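Local structure of lysine-sensitive aspartokinase 3 (Escherichia coli, 2J0X) at residues 228-233 / 304-309; 232-237 / 438-443; 314-319 / 345-350; 326-331 / 372-377. The protein catalyses the ATP-dependent phosphorylation of L-aspartate to 4-phospho-L-aspartate, the first step of lysine biosynthesis, and is an allosteric enzyme inhibited by L-lysine. One frame throughout, in Å; residues are numbered along the deposited sequence.

Interaction 1. Residues 228-233 / 304-309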
loop_
_atom_site.group_PDB
_atom_site.type_symbol
_atom_site.label_atom_id
_atom_site.label_comp_id
_atom_site.label_asym_id
_atom_site.label_seq_id
_atom_site.Cartn_x
_atom_site.Cartn_y
_atom_site.Cartn_z
ATOM N N THR A 228 22.409 17.866 10.966
ATOM C CA THR A 228 22.280 17.737 9.524
ATOM C C THR A 228 22.429 16.285 9.092
ATOM O O THR A 228 21.888 15.879 8.064
ATOM C CB THR A 228 23.328 18.592 8.800
ATOM O OG1 THR A 228 24.640 18.226 9.248
ATOM C CG2 THR A 228 23.092 20.060 9.087
ATOM N N THR A 229 23.171 15.508 9.874
ATOM C CA THR A 229 23.347 14.086 9.589
ATOM C C THR A 229 23.895 13.428 10.833
ATOM O O THR A 229 24.217 14.108 11.811
ATOM C CB THR A 229 24.319 13.833 8.424
ATOM O OG1 THR A 229 23.922 14.605 7.287
ATOM C CG2 THR A 229 24.283 12.386 8.027
ATOM N N ASP A 230 23.977 12.105 10.807
ATOM C CA ASP A 230 24.490 11.355 11.939
ATOM C C ASP A 230 25.948 11.731 12.119
ATOM O O ASP A 230 26.772 11.447 11.260
ATOM C CB ASP A 230 24.353 9.856 11.664
ATOM C CG ASP A 230 24.977 9.000 12.740
ATOM O OD1 ASP A 230 25.081 9.466 13.896
ATOM O OD2 ASP A 230 25.347 7.847 12.427
ATOM N N PRO A 231 26.278 12.412 13.226
ATOM C CA PRO A 231 27.666 12.800 13.466
ATOM C C PRO A 231 28.596 11.580 13.471
ATOM O O PRO A 231 29.792 11.709 13.237
ATOM C CB PRO A 231 27.592 13.480 14.819
ATOM C CG PRO A 231 26.243 14.107 14.799
ATOM C CD PRO A 231 25.388 13.010 14.236
ATOM N N ARG A 232 28.045 10.399 13.735
ATOM C CA ARG A 232 28.846 9.180 13.755
ATOM C C ARG A 232 29.278 8.844 12.341
ATOM O O ARG A 232 30.184 8.028 12.143
ATOM C CB ARG A 232 28.036 7.992 14.283
ATOM C CG ARG A 232 27.605 8.049 15.730
ATOM C CD ARG A 232 26.797 6.804 16.070
ATOM N NE ARG A 232 25.534 6.742 15.338
ATOM C CZ ARG A 232 24.698 5.709 15.383
ATOM N NH1 ARG A 232 24.996 4.647 16.121
ATOM N NH2 ARG A 232 23.557 5.741 14.702
ATOM N N VAL A 233 28.608 9.448 11.359
ATOM C CA VAL A 233 28.916 9.191 9.953
ATOM C C VAL A 233 29.731 10.306 9.320
ATOM O O VAL A 233 30.690 10.045 8.601
ATOM C CB VAL A 233 27.639 8.971 9.124
ATOM C CG1 VAL A 233 27.992 8.823 7.646
ATOM C CG2 VAL A 233 26.924 7.724 9.610
ATOM N N LEU A 304 19.495 8.678 7.974
ATOM C CA LEU A 304 20.001 7.353 7.646
ATOM C C LEU A 304 19.425 6.284 8.582
ATOM O O LEU A 304 19.599 6.360 9.799
ATOM C CB LEU A 304 21.534 7.352 7.724
ATOM C CG LEU A 304 22.270 6.083 7.280
ATOM C CD1 LEU A 304 22.062 5.876 5.794
ATOM C CD2 LEU A 304 23.750 6.196 7.579
ATOM N N ARG A 305 18.719 5.311 8.003
ATOM C CA ARG A 305 18.135 4.191 8.737
ATOM C C ARG A 305 18.747 2.985 8.055
ATOM O O ARG A 305 18.378 2.654 6.929
ATOM C CB ARG A 305 16.610 4.140 8.577
ATOM C CG ARG A 305 15.847 5.309 9.201
ATOM C CD ARG A 305 15.489 5.074 10.672
ATOM N NE ARG A 305 14.489 4.020 10.846
ATOM C CZ ARG A 305 13.244 4.065 10.371
ATOM N NH1 ARG A 305 12.826 5.119 9.680
ATOM N NH2 ARG A 305 12.414 3.048 10.584
ATOM N N ARG A 306 19.692 2.336 8.718
ATOM C CA ARG A 306 20.346 1.181 8.123
ATOM C C ARG A 306 19.604 -0.124 8.381
ATOM O O ARG A 306 18.642 -0.158 9.141
ATOM C CB ARG A 306 21.784 1.111 8.628
ATOM C CG ARG A 306 22.727 2.037 7.867
ATOM C CD ARG A 306 24.008 2.362 8.637
ATOM N NE ARG A 306 23.816 3.460 9.584
ATOM C CZ ARG A 306 24.798 4.047 10.269
ATOM N NH1 ARG A 306 26.054 3.645 10.117
ATOM N NH2 ARG A 306 24.522 5.044 11.103
ATOM N N ASN A 307 20.044 -1.190 7.718
ATOM C CA ASN A 307 19.437 -2.512 7.862
ATOM C C ASN A 307 17.916 -2.550 7.744
ATOM O O ASN A 307 17.219 -2.943 8.680
ATOM C CB ASN A 307 19.865 -3.142 9.189
ATOM C CG ASN A 307 21.344 -3.454 9.224
ATOM O OD1 ASN A 307 22.179 -2.552 9.137
ATOM N ND2 ASN A 307 21.681 -4.738 9.340
ATOM N N GLN A 308 17.415 -2.145 6.582
ATOM C CA GLN A 308 15.984 -2.145 6.315
ATOM C C GLN A 308 15.716 -3.364 5.438
ATOM O O GLN A 308 16.515 -3.691 4.556
ATOM C CB GLN A 308 15.587 -0.859 5.585
ATOM C CG GLN A 308 15.884 0.414 6.365
ATOM C CD GLN A 308 14.919 0.643 7.516
ATOM O OE1 GLN A 308 13.709 0.812 7.320
ATOM N NE2 GLN A 308 15.451 0.656 8.729
ATOM N N THR A 309 14.597 -4.033 5.684
ATOM C CA THR A 309 14.252 -5.219 4.925
ATOM C C THR A 309 13.233 -4.864 3.853
ATOM O O THR A 309 12.196 -4.256 4.137
ATOM C CB THR A 309 13.731 -6.313 5.892
ATOM O OG1 THR A 309 14.784 -6.663 6.808
ATOM C CG2 THR A 309 13.279 -7.550 5.135
#
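D230 reaches across to R306 from an Asx turn, and together with R232 they form a three-residue salt-bridge network joining the kinase region to strand 299-314. The side chain of D230 shows how one carboxylate can shape its own loop and also bind a distant strand. Its CB points toward 304-309, and a chi1 of 175° sets CG trans to the backbone N, carrying both oxygens in among the arginines. OD1 closes the turn: R232 N, 3.1 Å from D230 OD1, approaches from above the carboxylate plane, while R232 NE meets the same oxygen on its syn side. OD2 faces the strand, where R306 NH2 lies 3.2 Å from D230 OD2; the carboxylate sits at the guanidinium edge, the planes are 59° apart, and the hydrogen bond within this salt bridge is weak. R306 NH1 turns to a second carboxylate, that of E437. Replacing D230 by an alanine would probably leave R232, part of the ATP-binding site, without the mate that holds its NE, and the turn without its closing oxygen. Next to the charges, L304 CD2 lies over one face of the R306 guanidinium and meets V233 CG2 at 4.1 Å.

Interaction 2. Residues 232-237 / 438-443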
loop_
_atom_site.group_PDB
_atom_site.type_symbol
_atom_site.label_atom_id
_atom_site.label_comp_id
_atom_site.label_asym_id
_atom_site.label_seq_id
_atom_site.Cartn_x
_atom_site.Cartn_y
_atom_site.Cartn_z
ATOM N N ARG A 232 28.045 10.399 13.735
ATOM C CA ARG A 232 28.846 9.180 13.755
ATOM C C ARG A 232 29.278 8.844 12.341
ATOM O O ARG A 232 30.184 8.028 12.143
ATOM C CB ARG A 232 28.036 7.992 14.283
ATOM C CG ARG A 232 27.605 8.049 15.730
ATOM C CD ARG A 232 26.797 6.804 16.070
ATOM N NE ARG A 232 25.534 6.742 15.338
ATOM C CZ ARG A 232 24.698 5.709 15.383
ATOM N NH1 ARG A 232 24.996 4.647 16.121
ATOM N NH2 ARG A 232 23.557 5.741 14.702
ATOM N N VAL A 233 28.608 9.448 11.359
ATOM C CA VAL A 233 28.916 9.191 9.953
ATOM C C VAL A 233 29.731 10.306 9.320
ATOM O O VAL A 233 30.690 10.045 8.601
ATOM C CB VAL A 233 27.639 8.971 9.124
ATOM C CG1 VAL A 233 27.992 8.823 7.646
ATOM C CG2 VAL A 233 26.924 7.724 9.610
ATOM N N VAL A 234 29.342 11.549 9.570
ATOM C CA VAL A 234 30.086 12.691 9.040
ATOM C C VAL A 234 30.265 13.701 10.178
ATOM O O VAL A 234 29.392 14.517 10.463
ATOM C CB VAL A 234 29.375 13.323 7.783
ATOM C CG1 VAL A 234 28.366 12.339 7.208
ATOM C CG2 VAL A 234 28.728 14.641 8.107
ATOM N N SER A 235 31.406 13.604 10.852
ATOM C CA SER A 235 31.706 14.474 11.982
ATOM C C SER A 235 31.445 15.947 11.701
ATOM O O SER A 235 31.154 16.712 12.615
ATOM C CB SER A 235 33.153 14.285 12.434
ATOM O OG SER A 235 34.049 14.554 11.375
ATOM N N ALA A 236 31.542 16.348 10.441
ATOM C CA ALA A 236 31.299 17.735 10.076
ATOM C C ALA A 236 29.823 18.108 10.282
ATOM O O ALA A 236 29.421 19.257 10.094
ATOM C CB ALA A 236 31.695 17.950 8.627
ATOM N N ALA A 237 29.021 17.122 10.663
ATOM C CA ALA A 237 27.593 17.325 10.888
ATOM C C ALA A 237 27.338 18.500 11.820
ATOM O O ALA A 237 27.780 18.493 12.964
ATOM C CB ALA A 237 26.980 16.059 11.468
ATOM N N GLN A 438 29.177 6.012 2.364
ATOM C CA GLN A 438 29.795 6.849 1.349
ATOM C C GLN A 438 28.745 7.783 0.763
ATOM O O GLN A 438 28.999 8.975 0.593
ATOM C CB GLN A 438 30.403 6.010 0.229
ATOM C CG GLN A 438 30.928 6.855 -0.920
ATOM C CD GLN A 438 31.557 6.031 -2.024
ATOM O OE1 GLN A 438 32.074 6.577 -3.000
ATOM N NE2 GLN A 438 31.518 4.709 -1.876
ATOM N N VAL A 439 27.566 7.237 0.455
ATOM C CA VAL A 439 26.483 8.041 -0.108
ATOM C C VAL A 439 26.153 9.205 0.811
ATOM O O VAL A 439 26.130 10.361 0.379
ATOM C CB VAL A 439 25.208 7.226 -0.320
ATOM C CG1 VAL A 439 24.088 8.142 -0.815
ATOM C CG2 VAL A 439 25.467 6.122 -1.318
ATOM N N VAL A 440 25.897 8.901 2.080
ATOM C CA VAL A 440 25.591 9.945 3.043
ATOM C C VAL A 440 26.724 10.977 3.089
ATOM O O VAL A 440 26.493 12.176 2.938
ATOM C CB VAL A 440 25.373 9.352 4.452
ATOM C CG1 VAL A 440 25.144 10.468 5.462
ATOM C CG2 VAL A 440 24.184 8.401 4.430
ATOM N N GLN A 441 27.954 10.512 3.275
ATOM C CA GLN A 441 29.085 11.429 3.347
ATOM C C GLN A 441 29.181 12.334 2.140
ATOM O O GLN A 441 29.389 13.535 2.280
ATOM C CB GLN A 441 30.398 10.670 3.475
ATOM C CG GLN A 441 30.521 9.864 4.721
ATOM C CD GLN A 441 31.903 9.313 4.864
ATOM O OE1 GLN A 441 32.492 8.830 3.895
ATOM N NE2 GLN A 441 32.443 9.375 6.074
ATOM N N LYS A 442 29.049 11.754 0.953
ATOM C CA LYS A 442 29.142 12.544 -0.268
ATOM C C LYS A 442 27.959 13.486 -0.432
ATOM O O LYS A 442 28.126 14.658 -0.768
ATOM C CB LYS A 442 29.248 11.648 -1.508
ATOM C CG LYS A 442 29.242 12.462 -2.796
ATOM C CD LYS A 442 30.126 11.885 -3.900
ATOM C CE LYS A 442 30.252 12.889 -5.060
ATOM N NZ LYS A 442 31.114 12.424 -6.186
ATOM N N LEU A 443 26.764 12.968 -0.198
ATOM C CA LEU A 443 25.564 13.774 -0.330
ATOM C C LEU A 443 25.602 14.944 0.652
ATOM O O LEU A 443 25.140 16.047 0.344
ATOM C CB LEU A 443 24.337 12.897 -0.079
ATOM C CG LEU A 443 23.200 12.932 -1.097
ATOM C CD1 LEU A 443 22.621 11.544 -1.235
ATOM C CD2 LEU A 443 22.145 13.921 -0.659
#
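The loop draws closest to the helix where V234 CA and Q441 CA stand 5.9 Å apart, at the start of a type I beta turn running from V234 to A237. The contact is a small one in which a single polar bond flanks an apolar patch. Q441 sets off beside the helix, its CG trans to its own carbonyl carbon (chi1 -63°), and its extended chain then brings the amide over to the loop. There Q441 NE2 donates to V233 O at 3.1 Å, with an N-H...O angle of 163°; the acceptor lies close to the amide plane, and the donor arrives nearly along the C=O axis. One straight bond thus ties a loop carbonyl to the helix. Helix 433-447 belongs to the C-terminal ACT domain, so the bond joins an ACT domain to the kinase region, in the loop that also carries the ATP-binding residue R232. Alongside it, V440 CG1 faces two loop methyls, 3.9 Å from V233 CG1 and 4.1 Å from V234 CG1, and both valines cross V440 at about a right angle. V233 CG1 also touches the aliphatic CG of Q441, while V234 CG1 rests 4.0 Å from Q441 CA, against the helix backbone.

Interaction 3. Residues 314-319 / 345-350. With LYS (lysine), chain D.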
loop_
_atom_site.group_PDB
_atom_site.type_symbol
_atom_site.label_atom_id
_atom_site.label_comp_id
_atom_site.label_asym_id
_atom_site.label_seq_id
_atom_site.Cartn_x
_atom_site.Cartn_y
_atom_site.Cartn_z
ATOM N N HIS A 314 5.093 -9.879 -5.901
ATOM C CA HIS A 314 4.804 -10.012 -7.323
ATOM C C HIS A 314 3.599 -10.908 -7.607
ATOM O O HIS A 314 3.471 -11.955 -6.985
ATOM C CB HIS A 314 6.025 -10.604 -8.016
ATOM C CG HIS A 314 5.784 -10.950 -9.450
ATOM N ND1 HIS A 314 5.722 -9.998 -10.445
ATOM C CD2 HIS A 314 5.528 -12.138 -10.049
ATOM C CE1 HIS A 314 5.436 -10.584 -11.595
ATOM N NE2 HIS A 314 5.312 -11.882 -11.381
ATOM N N SER A 315 2.737 -10.507 -8.548
ATOM C CA SER A 315 1.563 -11.300 -8.914
ATOM C C SER A 315 0.734 -10.649 -10.022
ATOM O O SER A 315 0.143 -9.573 -9.843
ATOM C CB SER A 315 0.684 -11.551 -7.691
ATOM O OG SER A 315 -0.281 -12.542 -7.977
ATOM N N LEU A 316 0.684 -11.329 -11.165
ATOM C CA LEU A 316 -0.036 -10.843 -12.331
ATOM C C LEU A 316 -1.494 -10.526 -12.002
ATOM O O LEU A 316 -2.163 -9.796 -12.735
ATOM C CB LEU A 316 0.023 -11.893 -13.452
ATOM C CG LEU A 316 1.342 -12.470 -13.988
ATOM C CD1 LEU A 316 2.208 -11.388 -14.601
ATOM C CD2 LEU A 316 2.076 -13.154 -12.861
ATOM N N ASN A 317 -1.972 -11.055 -10.883
ATOM C CA ASN A 317 -3.358 -10.867 -10.492
ATOM C C ASN A 317 -3.713 -9.534 -9.840
ATOM O O ASN A 317 -4.898 -9.234 -9.659
ATOM C CB ASN A 317 -3.777 -12.020 -9.587
ATOM C CG ASN A 317 -3.395 -13.371 -10.163
ATOM O OD1 ASN A 317 -3.606 -13.638 -11.351
ATOM N ND2 ASN A 317 -2.832 -14.234 -9.321
ATOM N N MET A 318 -2.711 -8.734 -9.481
ATOM C CA MET A 318 -3.013 -7.448 -8.874
ATOM C C MET A 318 -3.432 -6.466 -9.954
ATOM O O MET A 318 -4.130 -5.482 -9.689
ATOM C CB MET A 318 -1.817 -6.918 -8.065
ATOM C CG MET A 318 -0.485 -6.786 -8.780
ATOM S SD MET A 318 0.786 -6.007 -7.675
ATOM C CE MET A 318 1.312 -7.451 -6.720
ATOM N N LEU A 319 -3.037 -6.776 -11.183
ATOM C CA LEU A 319 -3.354 -5.949 -12.340
ATOM C C LEU A 319 -4.854 -5.756 -12.531
ATOM O O LEU A 319 -5.555 -6.699 -12.878
ATOM C CB LEU A 319 -2.777 -6.587 -13.602
ATOM C CG LEU A 319 -1.848 -5.743 -14.478
ATOM C CD1 LEU A 319 -1.578 -6.487 -15.770
ATOM C CD2 LEU A 319 -2.478 -4.406 -14.779
ATOM N N SER A 345 4.883 -1.139 -9.230
ATOM C CA SER A 345 5.114 -1.302 -10.652
ATOM C C SER A 345 3.750 -1.790 -11.108
ATOM O O SER A 345 2.812 -1.811 -10.321
ATOM C CB SER A 345 6.190 -2.362 -10.932
ATOM O OG SER A 345 5.627 -3.603 -11.296
ATOM N N GLU A 346 3.625 -2.187 -12.363
ATOM C CA GLU A 346 2.338 -2.643 -12.838
ATOM C C GLU A 346 1.850 -3.899 -12.122
ATOM O O GLU A 346 0.726 -3.925 -11.610
ATOM C CB GLU A 346 2.389 -2.888 -14.352
ATOM C CG GLU A 346 2.393 -1.619 -15.179
ATOM C CD GLU A 346 1.197 -0.729 -14.887
ATOM O OE1 GLU A 346 1.078 -0.232 -13.745
ATOM O OE2 GLU A 346 0.371 -0.529 -15.802
ATOM N N VAL A 347 2.689 -4.933 -12.083
ATOM C CA VAL A 347 2.296 -6.193 -11.451
ATOM C C VAL A 347 3.130 -6.588 -10.252
ATOM O O VAL A 347 3.279 -7.778 -9.964
ATOM C CB VAL A 347 2.352 -7.398 -12.437
ATOM C CG1 VAL A 347 1.404 -7.168 -13.609
ATOM C CG2 VAL A 347 3.782 -7.628 -12.907
ATOM N N SER A 348 3.652 -5.601 -9.536
ATOM C CA SER A 348 4.488 -5.886 -8.384
ATOM C C SER A 348 4.549 -4.693 -7.444
ATOM O O SER A 348 4.503 -3.548 -7.885
ATOM C CB SER A 348 5.895 -6.238 -8.871
ATOM O OG SER A 348 6.753 -6.569 -7.802
ATOM N N VAL A 349 4.646 -4.975 -6.149
ATOM C CA VAL A 349 4.738 -3.939 -5.128
ATOM C C VAL A 349 5.869 -4.273 -4.155
ATOM O O VAL A 349 6.007 -5.416 -3.719
ATOM C CB VAL A 349 3.441 -3.817 -4.315
ATOM C CG1 VAL A 349 3.116 -5.146 -3.663
ATOM C CG2 VAL A 349 3.613 -2.759 -3.241
ATOM N N ALA A 350 6.678 -3.270 -3.824
ATOM C CA ALA A 350 7.796 -3.448 -2.896
ATOM C C ALA A 350 7.649 -2.514 -1.706
ATOM O O ALA A 350 7.403 -1.314 -1.865
ATOM C CB ALA A 350 9.129 -3.176 -3.591
HETATM N N LYS D . -4.539 -2.789 -8.309
HETATM C CA LYS D . -4.196 -3.492 -7.061
HETATM C C LYS D . -5.092 -3.024 -5.931
HETATM O O LYS D . -5.373 -3.748 -4.968
HETATM C CB LYS D . -2.739 -3.236 -6.676
HETATM C CG LYS D . -1.690 -3.242 -7.762
HETATM C CD LYS D . -0.532 -2.329 -7.413
HETATM C CE LYS D . 0.563 -2.289 -8.466
HETATM N NZ LYS D . 0.085 -1.955 -9.838
HETATM O OXT LYS D . -5.569 -1.797 -5.980
#
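V347 presses into the curve of 314-319 and touches it on several sides, whereas L316, partly exposed, is held more loosely between these two segments. On the packed side L319 crosses V347 obliquely, its CG 3.7 Å from V347 CG1, and M318 runs along the backbone that follows. The H314 ring lies side by side with V347, its CE1 3.6 Å from V347 CG2, and turns an edge to S348 CB. The CG of M318 stands between its backbone N and carbonyl carbon (chi1 55°), and a bend at chi3 lays the thioether along the chain, with M318 SD 3.4 Å from S348 N and CE passing on toward V349 CG1. The backbones are tied by S315 N, which donates to V347 O at 3.1 Å in an almost perfectly straight bond (178°), next to an antiparallel, non-hydrogen-bonded pair of H314 with S348. These two segments form one wall of the allosteric site of the ACT domain, which binds the inhibitor lysine between the two subunits. The carbonyls point at the ligand: E346 O accepts from lysine NZ at 2.7 Å, S345 O takes a weaker bond from the same nitrogen, and M318 O receives the lysine N at 3.1 Å. The ligand is also hydrogen-bonded to V339 N and S338 OG of the second subunit. On the looser side, L316 CD1 comes no nearer to V347 CG1 than 4.4 Å, but L316 packs on A249 of the second subunit, and L316 O accepts from H260 of that subunit.

Interaction 4. Residues 326-331 / 372-377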
loop_
_atom_site.group_PDB
_atom_site.type_symbol
_atom_site.label_atom_id
_atom_site.label_comp_id
_atom_site.label_asym_id
_atom_site.label_seq_id
_atom_site.Cartn_x
_atom_site.Cartn_y
_atom_site.Cartn_z
ATOM N N ALA A 326 -5.467 -4.283 -0.182
ATOM C CA ALA A 326 -6.300 -4.221 1.007
ATOM C C ALA A 326 -6.059 -5.484 1.820
ATOM O O ALA A 326 -5.961 -5.443 3.048
ATOM C CB ALA A 326 -7.769 -4.120 0.616
ATOM N N GLU A 327 -5.945 -6.606 1.120
ATOM C CA GLU A 327 -5.740 -7.894 1.776
ATOM C C GLU A 327 -4.314 -8.099 2.247
ATOM O O GLU A 327 -4.080 -8.606 3.339
ATOM C CB GLU A 327 -6.128 -9.054 0.852
ATOM C CG GLU A 327 -5.944 -10.419 1.514
ATOM C CD GLU A 327 -6.485 -11.587 0.696
ATOM O OE1 GLU A 327 -6.394 -12.735 1.188
ATOM O OE2 GLU A 327 -7.000 -11.369 -0.424
ATOM N N VAL A 328 -3.355 -7.720 1.417
ATOM C CA VAL A 328 -1.964 -7.887 1.794
ATOM C C VAL A 328 -1.637 -7.080 3.046
ATOM O O VAL A 328 -1.001 -7.585 3.970
ATOM C CB VAL A 328 -1.020 -7.471 0.649
ATOM C CG1 VAL A 328 0.430 -7.658 1.071
ATOM C CG2 VAL A 328 -1.315 -8.302 -0.588
ATOM N N PHE A 329 -2.066 -5.826 3.092
ATOM C CA PHE A 329 -1.785 -5.026 4.271
ATOM C C PHE A 329 -2.623 -5.504 5.447
ATOM O O PHE A 329 -2.225 -5.354 6.599
ATOM C CB PHE A 329 -2.020 -3.551 3.981
ATOM C CG PHE A 329 -1.023 -2.976 3.032
ATOM C CD1 PHE A 329 -1.410 -2.536 1.777
ATOM C CD2 PHE A 329 0.317 -2.906 3.383
ATOM C CE1 PHE A 329 -0.472 -2.035 0.885
ATOM C CE2 PHE A 329 1.258 -2.407 2.497
ATOM C CZ PHE A 329 0.861 -1.973 1.250
ATOM N N GLY A 330 -3.780 -6.087 5.159
ATOM C CA GLY A 330 -4.592 -6.606 6.236
ATOM C C GLY A 330 -3.749 -7.687 6.890
ATOM O O GLY A 330 -3.543 -7.692 8.106
ATOM N N ILE A 331 -3.248 -8.605 6.066
ATOM C CA ILE A 331 -2.402 -9.683 6.556
ATOM C C ILE A 331 -1.246 -9.100 7.352
ATOM O O ILE A 331 -0.993 -9.507 8.490
ATOM C CB ILE A 331 -1.772 -10.511 5.413
ATOM C CG1 ILE A 331 -2.825 -11.372 4.728
ATOM C CG2 ILE A 331 -0.662 -11.411 5.967
ATOM C CD1 ILE A 331 -2.226 -12.338 3.727
ATOM N N MET A 372 3.746 -17.579 4.385
ATOM C CA MET A 372 2.833 -18.548 3.815
ATOM C C MET A 372 1.531 -17.830 3.467
ATOM O O MET A 372 1.021 -17.974 2.356
ATOM C CB MET A 372 2.597 -19.699 4.796
ATOM C CG MET A 372 1.812 -20.865 4.206
ATOM S SD MET A 372 2.338 -22.477 4.864
ATOM C CE MET A 372 1.963 -23.593 3.453
ATOM N N GLU A 373 1.021 -17.031 4.401
ATOM C CA GLU A 373 -0.212 -16.286 4.196
ATOM C C GLU A 373 -0.089 -15.409 2.947
ATOM O O GLU A 373 -1.035 -15.280 2.159
ATOM C CB GLU A 373 -0.491 -15.423 5.437
ATOM C CG GLU A 373 -1.885 -15.604 6.058
ATOM C CD GLU A 373 -1.940 -15.149 7.510
ATOM O OE1 GLU A 373 -1.162 -15.686 8.329
ATOM O OE2 GLU A 373 -2.757 -14.259 7.836
ATOM N N LEU A 374 1.094 -14.823 2.770
ATOM C CA LEU A 374 1.385 -13.944 1.636
ATOM C C LEU A 374 1.572 -14.702 0.330
ATOM O O LEU A 374 0.932 -14.403 -0.684
ATOM C CB LEU A 374 2.655 -13.127 1.913
ATOM C CG LEU A 374 2.602 -12.060 3.011
ATOM C CD1 LEU A 374 3.974 -11.458 3.183
ATOM C CD2 LEU A 374 1.591 -10.981 2.647
ATOM N N SER A 375 2.468 -15.677 0.353
ATOM C CA SER A 375 2.744 -16.467 -0.837
ATOM C C SER A 375 1.452 -16.969 -1.446
ATOM O O SER A 375 1.379 -17.234 -2.638
ATOM C CB SER A 375 3.641 -17.656 -0.492
ATOM O OG SER A 375 4.911 -17.215 -0.039
ATOM N N ALA A 376 0.434 -17.094 -0.607
ATOM C CA ALA A 376 -0.865 -17.567 -1.037
ATOM C C ALA A 376 -1.453 -16.686 -2.124
ATOM O O ALA A 376 -2.423 -17.070 -2.780
ATOM C CB ALA A 376 -1.810 -17.628 0.158
ATOM N N LEU A 377 -0.878 -15.509 -2.334
ATOM C CA LEU A 377 -1.434 -14.652 -3.359
ATOM C C LEU A 377 -0.425 -13.768 -4.054
ATOM O O LEU A 377 -0.777 -12.731 -4.612
ATOM C CB LEU A 377 -2.591 -13.828 -2.769
ATOM C CG LEU A 377 -2.452 -13.060 -1.454
ATOM C CD1 LEU A 377 -3.842 -12.596 -1.039
ATOM C CD2 LEU A 377 -1.867 -13.931 -0.364
#
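I331 and L374 face each other through similar torsions: each has its CG-branch trans to the carbonyl carbon, CG1 at chi1 -72° in I331 and CG at -68° in L374, and the chi2 of I331 (-172°) stretches CD1 out toward the neighbouring helix. I331 CD1 ends against the backbone of the opposite segment, 3.5 Å from E373 O, and also touches E373 CB at 3.9 Å. The other branch, I331 CG2, meets L374 CD2 at 4.0 Å, and V328 CG1 lies 3.9 Å from L374 CD2, the V328 and L374 side chains crossing at about a right angle. The two helices, 324-334 and 368-375, are those of a βαββαβ ACT fold, lying together over one face of its sheet, where V328 rests on L313 and L374 on L311. E373 and I331 slide past each other in opposite directions, so the aliphatic part of the glutamate packs on the isoleucine while its carboxylate goes on to a salt bridge with R334 and a hydrogen bond with H335. Shortening I331 to an alanine is likely to open a gap between the helices, taking the CD1 methyl from the E373 backbone and leaving L374 CD2 with V328 alone on that side. Nearer the surface, the extended chain of E327 brings its carboxylate against the CD1 methyl of L377. F329 points away from helix 368-375, and its ring meets F329 of the second subunit.

The four contacts fall into two pairs. Interactions 1 and 2, with centres 9 Å apart, share R232 and V233: one kinase-region loop leans on strand 299-314 and helix 433-447 together. Interactions 3 and 4, 13 Å apart between centres, lie in one ACT unit, and both touch the second subunit. Their segments alternate along the chain, 314-319, 326-331, 345-350, 372-377, and all four fall between the loop at 232-237 and the helix at 438-443. Some 30 Å separate the centre of interaction 1 from those of interactions 3 and 4, yet strand 299-314 runs from the first to H314 in the third. Despite the bulge at N307 and Q308, this one strand links the two regions, which is consistent with communication between inhibitor site and kinase.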